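Local coordinates for F-actin-capping protein subunit alpha (PDB 4AKR) that caps the fast-growing barbed ends of actin filaments without needing calcium, blocking subunit exchange there, and does not sever the filaments, at residues 65-70 with 132-137; 142-147 with 172-177. All blocks are in the same frame, centred on the assembly; numbering follows the deposited sequence.

Interaction 1: 65-70 with 132-137; sequences SALITK and NGVSAV
The hydroxyl OG1 of T69 is gripped twice, by a hydrogen bond with the phenol OH of Y138 and by a weak one with the backbone N of G72. This ties the loop at T69 to strand 134-142. No hydrogen bond joins the two segments themselves, and the contact is apolar. L67 carries it. Its CG lies anti to the carbonyl carbon (chi1 -66°), and the side chain reaches toward strand 134-137 with its two methyls parted. L67 CD2 lies 3.7 Å from V134 CB, while L67 CD1 turns to A136 and rests 3.9 Å from A136 CB. L67 CD1 also sits 3.5 Å from V134 O. The side chains of L67 and V134 come from opposing strands and pass alongside one another, not tip to tip. V134 CG1, anti to its backbone N, turns back to S65 and lies 3.7 Å from S65 OG. The short strand axes approach to 6.0 Å and cross at 59°. Each strand bonds within its own sheet: A66 with V59, and V134 and A136 with S153 and C151. L67 also touches C151 and S153, while S135 and V137 meet helix 112-129. This is face-to-face packing of a small beta hairpin, strands 58-61 and 64-67, on the antiparallel sheet of the alpha subunit.

Interaction 2: 142-147 with 172-177; sequences VSEGIK and TCTFKP
This contact is part of the antiparallel beta hairpin of strands 145-158 and 163-175, at the end where the first strand begins and the second finishes. I146 and F175 form a hydrogen-bonded pair. I146 N gives a nearly straight bond to F175 O, 2.9 Å at 179°, and F175 N returns one to I146 O at 3.0 Å. The next pair, K147 with T174, is non-hydrogen-bonded; the CA-H of K147 points to C173 O at 3.4 Å. A type I turn from V142 to G145 leads into the strand. G145 needs to be glycine: its backbone angles would jam a CB against the preceding carbonyl O, and that CB would clash with F175 O. On one face, K147 runs obliquely across T172, its CD 3.6 Å from CG2. On the other, F175 and I146 project together, flank to flank. F175 CG takes the crowded position between backbone N and carbonyl carbon (chi1 58°), and the ring leans across toward the neighbouring strand. Y114 of helix 112-129 meets this ring edge-to-face and also touches I146 and P177. An alanine in place of F175 would probably loosen the seating of helix 112-129, since the stack with Y114 and the cover over I146 would be lost. I146 CB stands 4.0 Å above the plane of the F175 ring, near its rim, and I146 CG2 lies 4.0 Å from F175 CZ.

Interaction 1 closes before interaction 2 opens along the chain. Their centres are 21 Å apart and their nearest atoms about 8 Å apart, so they do not touch. Both reach the same five-stranded antiparallel sheet. Interaction 1 uses one of its two outer strands within this chain, 134-142, and interaction 2 pairs the next two, 145-158 and 163-175. Their roles differ: 65-70 with 132-137 is packing on the sheet, while 142-147 with 172-177 is bonding within it. Helix 112-129 connects them, because F118 touches both V137 and C173. One contact thus holds neighbouring strands of the sheet together, and the other seats the small hairpin of 58-61 and 64-67 on it.

Interaction 1: 65-70 with 132-137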
loop_
_atom_site.group_PDB
_atom_site.type_symbol
_atom_site.label_atom_id
_atom_site.label_comp_id
_atom_site.label_asym_id
_atom_site.label_seq_id
_atom_site.Cartn_x
_atom_site.Cartn_y
_atom_site.Cartn_z
ATOM N N SER A 65 10.984 23.391 15.505
ATOM C CA SER A 65 10.557 22.651 14.327
ATOM C C SER A 65 9.733 23.484 13.348
ATOM O O SER A 65 9.100 24.465 13.733
ATOM C CB SER A 65 9.758 21.428 14.764
ATOM O OG SER A 65 8.690 21.809 15.610
ATOM N N ALA A 66 9.767 23.092 12.078
ATOM C CA ALA A 66 9.003 23.768 11.031
ATOM C C ALA A 66 8.636 22.771 9.935
ATOM O O ALA A 66 9.118 21.633 9.921
ATOM C CB ALA A 66 9.802 24.916 10.438
ATOM N N LEU A 67 7.779 23.204 9.017
ATOM C CA LEU A 67 7.358 22.357 7.917
ATOM C C LEU A 67 7.851 22.860 6.560
ATOM O O LEU A 67 7.966 24.061 6.337
ATOM C CB LEU A 67 5.830 22.260 7.876
ATOM C CG LEU A 67 5.076 21.573 9.019
ATOM C CD1 LEU A 67 3.599 21.450 8.638
ATOM C CD2 LEU A 67 5.660 20.189 9.276
ATOM N N ILE A 68 8.142 21.919 5.666
ATOM C CA ILE A 68 8.552 22.231 4.302
ATOM C C ILE A 68 7.312 21.914 3.457
ATOM O O ILE A 68 6.968 20.742 3.268
ATOM C CB ILE A 68 9.720 21.337 3.827
ATOM C CG1 ILE A 68 10.969 21.588 4.684
ATOM C CG2 ILE A 68 10.000 21.597 2.352
ATOM C CD1 ILE A 68 11.452 23.020 4.677
ATOM N N THR A 69 6.641 22.954 2.964
ATOM C CA THR A 69 5.425 22.780 2.168
ATOM C C THR A 69 5.439 23.660 0.930
ATOM O O THR A 69 6.281 24.545 0.804
ATOM C CB THR A 69 4.180 23.169 2.968
ATOM O OG1 THR A 69 4.101 24.601 3.044
ATOM C CG2 THR A 69 4.248 22.586 4.381
ATOM N N LYS A 70 4.499 23.423 0.021
ATOM C CA LYS A 70 4.423 24.224 -1.196
ATOM C C LYS A 70 3.804 25.567 -0.858
ATOM O O LYS A 70 4.088 26.567 -1.511
ATOM C CB LYS A 70 3.569 23.541 -2.263
ATOM C CG LYS A 70 4.104 22.201 -2.754
ATOM C CD LYS A 70 3.174 21.593 -3.804
ATOM C CE LYS A 70 3.550 20.148 -4.142
ATOM N NZ LYS A 70 2.618 19.566 -5.158
ATOM N N ASN A 132 3.228 13.829 17.832
ATOM C CA ASN A 132 4.461 14.239 17.146
ATOM C C ASN A 132 4.205 15.235 16.023
ATOM O O ASN A 132 5.045 15.404 15.134
ATOM C CB ASN A 132 5.194 13.042 16.533
ATOM C CG ASN A 132 5.622 12.036 17.562
ATOM O OD1 ASN A 132 6.067 12.400 18.655
ATOM N ND2 ASN A 132 5.504 10.752 17.218
ATOM N N GLY A 133 3.053 15.892 16.057
ATOM C CA GLY A 133 2.723 16.823 14.999
ATOM C C GLY A 133 3.453 18.149 15.010
ATOM O O GLY A 133 3.776 18.687 16.056
ATOM N N VAL A 134 3.721 18.661 13.817
ATOM C CA VAL A 134 4.370 19.949 13.640
ATOM C C VAL A 134 3.390 20.712 12.752
ATOM O O VAL A 134 2.868 20.158 11.780
ATOM C CB VAL A 134 5.727 19.802 12.928
ATOM C CG1 VAL A 134 6.386 21.159 12.767
ATOM C CG2 VAL A 134 6.623 18.858 13.721
ATOM N N SER A 135 3.128 21.966 13.094
ATOM C CA SER A 135 2.181 22.780 12.345
ATOM C C SER A 135 2.796 23.976 11.615
ATOM O O SER A 135 3.942 24.353 11.857
ATOM C CB SER A 135 1.102 23.296 13.291
ATOM O OG SER A 135 1.682 24.117 14.289
ATOM N N ALA A 136 2.008 24.567 10.723
ATOM C CA ALA A 136 2.425 25.728 9.955
ATOM C C ALA A 136 1.184 26.499 9.498
ATOM O O ALA A 136 0.270 25.926 8.901
ATOM C CB ALA A 136 3.253 25.291 8.757
ATOM N N VAL A 137 1.150 27.795 9.795
ATOM C CA VAL A 137 0.032 28.648 9.421
ATOM C C VAL A 137 0.513 29.825 8.572
ATOM O O VAL A 137 1.326 30.642 9.012
ATOM C CB VAL A 137 -0.700 29.180 10.670
ATOM C CG1 VAL A 137 -1.931 29.987 10.252
ATOM C CG2 VAL A 137 -1.105 28.016 11.565
#

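Interaction 2: 142-147 with 172-177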
loop_
_atom_site.group_PDB
_atom_site.type_symbol
_atom_site.label_atom_id
_atom_site.label_comp_id
_atom_site.label_asym_id
_atom_site.label_seq_id
_atom_site.Cartn_x
_atom_site.Cartn_y
_atom_site.Cartn_z
ATOM N N VAL A 142 -6.533 37.743 -0.667
ATOM C CA VAL A 142 -7.147 37.252 -1.898
ATOM C C VAL A 142 -8.397 38.078 -2.170
ATOM O O VAL A 142 -8.933 38.705 -1.259
ATOM C CB VAL A 142 -7.533 35.764 -1.781
ATOM C CG1 VAL A 142 -6.292 34.936 -1.560
ATOM C CG2 VAL A 142 -8.519 35.564 -0.647
ATOM N N SER A 143 -8.853 38.069 -3.423
ATOM C CA SER A 143 -10.033 38.827 -3.847
ATOM C C SER A 143 -11.149 38.897 -2.813
ATOM O O SER A 143 -11.634 39.982 -2.482
ATOM C CB SER A 143 -10.593 38.237 -5.141
ATOM O OG SER A 143 -9.611 38.236 -6.162
ATOM N N GLU A 144 -11.555 37.740 -2.305
ATOM C CA GLU A 144 -12.619 37.655 -1.314
ATOM C C GLU A 144 -12.197 38.055 0.103
ATOM O O GLU A 144 -12.985 37.939 1.045
ATOM C CB GLU A 144 -13.191 36.236 -1.289
ATOM C CG GLU A 144 -12.158 35.154 -1.015
ATOM C CD GLU A 144 -11.298 34.807 -2.224
ATOM O OE1 GLU A 144 -10.655 35.711 -2.804
ATOM O OE2 GLU A 144 -11.260 33.613 -2.591
ATOM N N GLY A 145 -10.965 38.530 0.262
ATOM C CA GLY A 145 -10.507 38.927 1.585
ATOM C C GLY A 145 -9.204 38.278 2.015
ATOM O O GLY A 145 -8.157 38.509 1.407
ATOM N N ILE A 146 -9.264 37.460 3.062
ATOM C CA ILE A 146 -8.071 36.785 3.574
ATOM C C ILE A 146 -8.107 35.260 3.524
ATOM O O ILE A 146 -9.109 34.634 3.882
ATOM C CB ILE A 146 -7.797 37.169 5.045
ATOM C CG1 ILE A 146 -7.483 38.660 5.142
ATOM C CG2 ILE A 146 -6.641 36.331 5.598
ATOM C CD1 ILE A 146 -7.479 39.190 6.557
ATOM N N LYS A 147 -7.000 34.668 3.093
ATOM C CA LYS A 147 -6.896 33.222 3.057
ATOM C C LYS A 147 -5.840 32.765 4.067
ATOM O O LYS A 147 -4.672 33.138 3.973
ATOM C CB LYS A 147 -6.515 32.720 1.662
ATOM C CG LYS A 147 -6.290 31.207 1.636
ATOM C CD LYS A 147 -5.966 30.656 0.247
ATOM C CE LYS A 147 -4.595 31.092 -0.234
ATOM N NZ LYS A 147 -4.205 30.390 -1.488
ATOM N N THR A 172 -7.734 25.125 4.424
ATOM C CA THR A 172 -7.648 26.451 3.841
ATOM C C THR A 172 -8.875 27.233 4.254
ATOM O O THR A 172 -9.989 26.877 3.882
ATOM C CB THR A 172 -7.588 26.348 2.327
ATOM O OG1 THR A 172 -6.460 25.540 1.967
ATOM C CG2 THR A 172 -7.471 27.723 1.703
ATOM N N CYS A 173 -8.662 28.300 5.019
ATOM C CA CYS A 173 -9.756 29.117 5.526
ATOM C C CYS A 173 -9.824 30.496 4.880
ATOM O O CYS A 173 -8.895 31.302 5.007
ATOM C CB CYS A 173 -9.613 29.268 7.038
ATOM S SG CYS A 173 -9.136 27.731 7.860
ATOM N N THR A 174 -10.944 30.768 4.211
ATOM C CA THR A 174 -11.145 32.038 3.523
ATOM C C THR A 174 -12.277 32.850 4.148
ATOM O O THR A 174 -13.313 32.304 4.538
ATOM C CB THR A 174 -11.445 31.805 2.031
ATOM O OG1 THR A 174 -10.374 31.057 1.438
ATOM C CG2 THR A 174 -11.559 33.128 1.307
ATOM N N PHE A 175 -12.082 34.161 4.240
ATOM C CA PHE A 175 -13.094 35.017 4.853
ATOM C C PHE A 175 -12.899 36.514 4.641
ATOM O O PHE A 175 -11.797 36.986 4.373
ATOM C CB PHE A 175 -13.140 34.739 6.353
ATOM C CG PHE A 175 -11.822 34.959 7.050
ATOM C CD1 PHE A 175 -10.845 33.964 7.053
ATOM C CD2 PHE A 175 -11.550 36.165 7.695
ATOM C CE1 PHE A 175 -9.612 34.165 7.691
ATOM C CE2 PHE A 175 -10.318 36.378 8.340
ATOM C CZ PHE A 175 -9.351 35.375 8.337
ATOM N N LYS A 176 -14.002 37.245 4.753
ATOM C CA LYS A 176 -13.996 38.700 4.643
ATOM C C LYS A 176 -13.760 39.118 6.094
ATOM O O LYS A 176 -14.497 38.706 6.989
ATOM C CB LYS A 176 -15.363 39.198 4.161
ATOM C CG LYS A 176 -15.485 40.711 3.995
ATOM C CD LYS A 176 -16.874 41.086 3.468
ATOM C CE LYS A 176 -16.982 42.563 3.097
ATOM N NZ LYS A 176 -18.296 42.859 2.444
ATOM N N PRO A 177 -12.716 39.914 6.353
ATOM C CA PRO A 177 -12.464 40.319 7.736
ATOM C C PRO A 177 -13.530 41.175 8.410
ATOM O O PRO A 177 -13.939 42.199 7.876
ATOM C CB PRO A 177 -11.107 41.025 7.651
ATOM C CG PRO A 177 -11.042 41.499 6.230
ATOM C CD PRO A 177 -11.623 40.350 5.465
#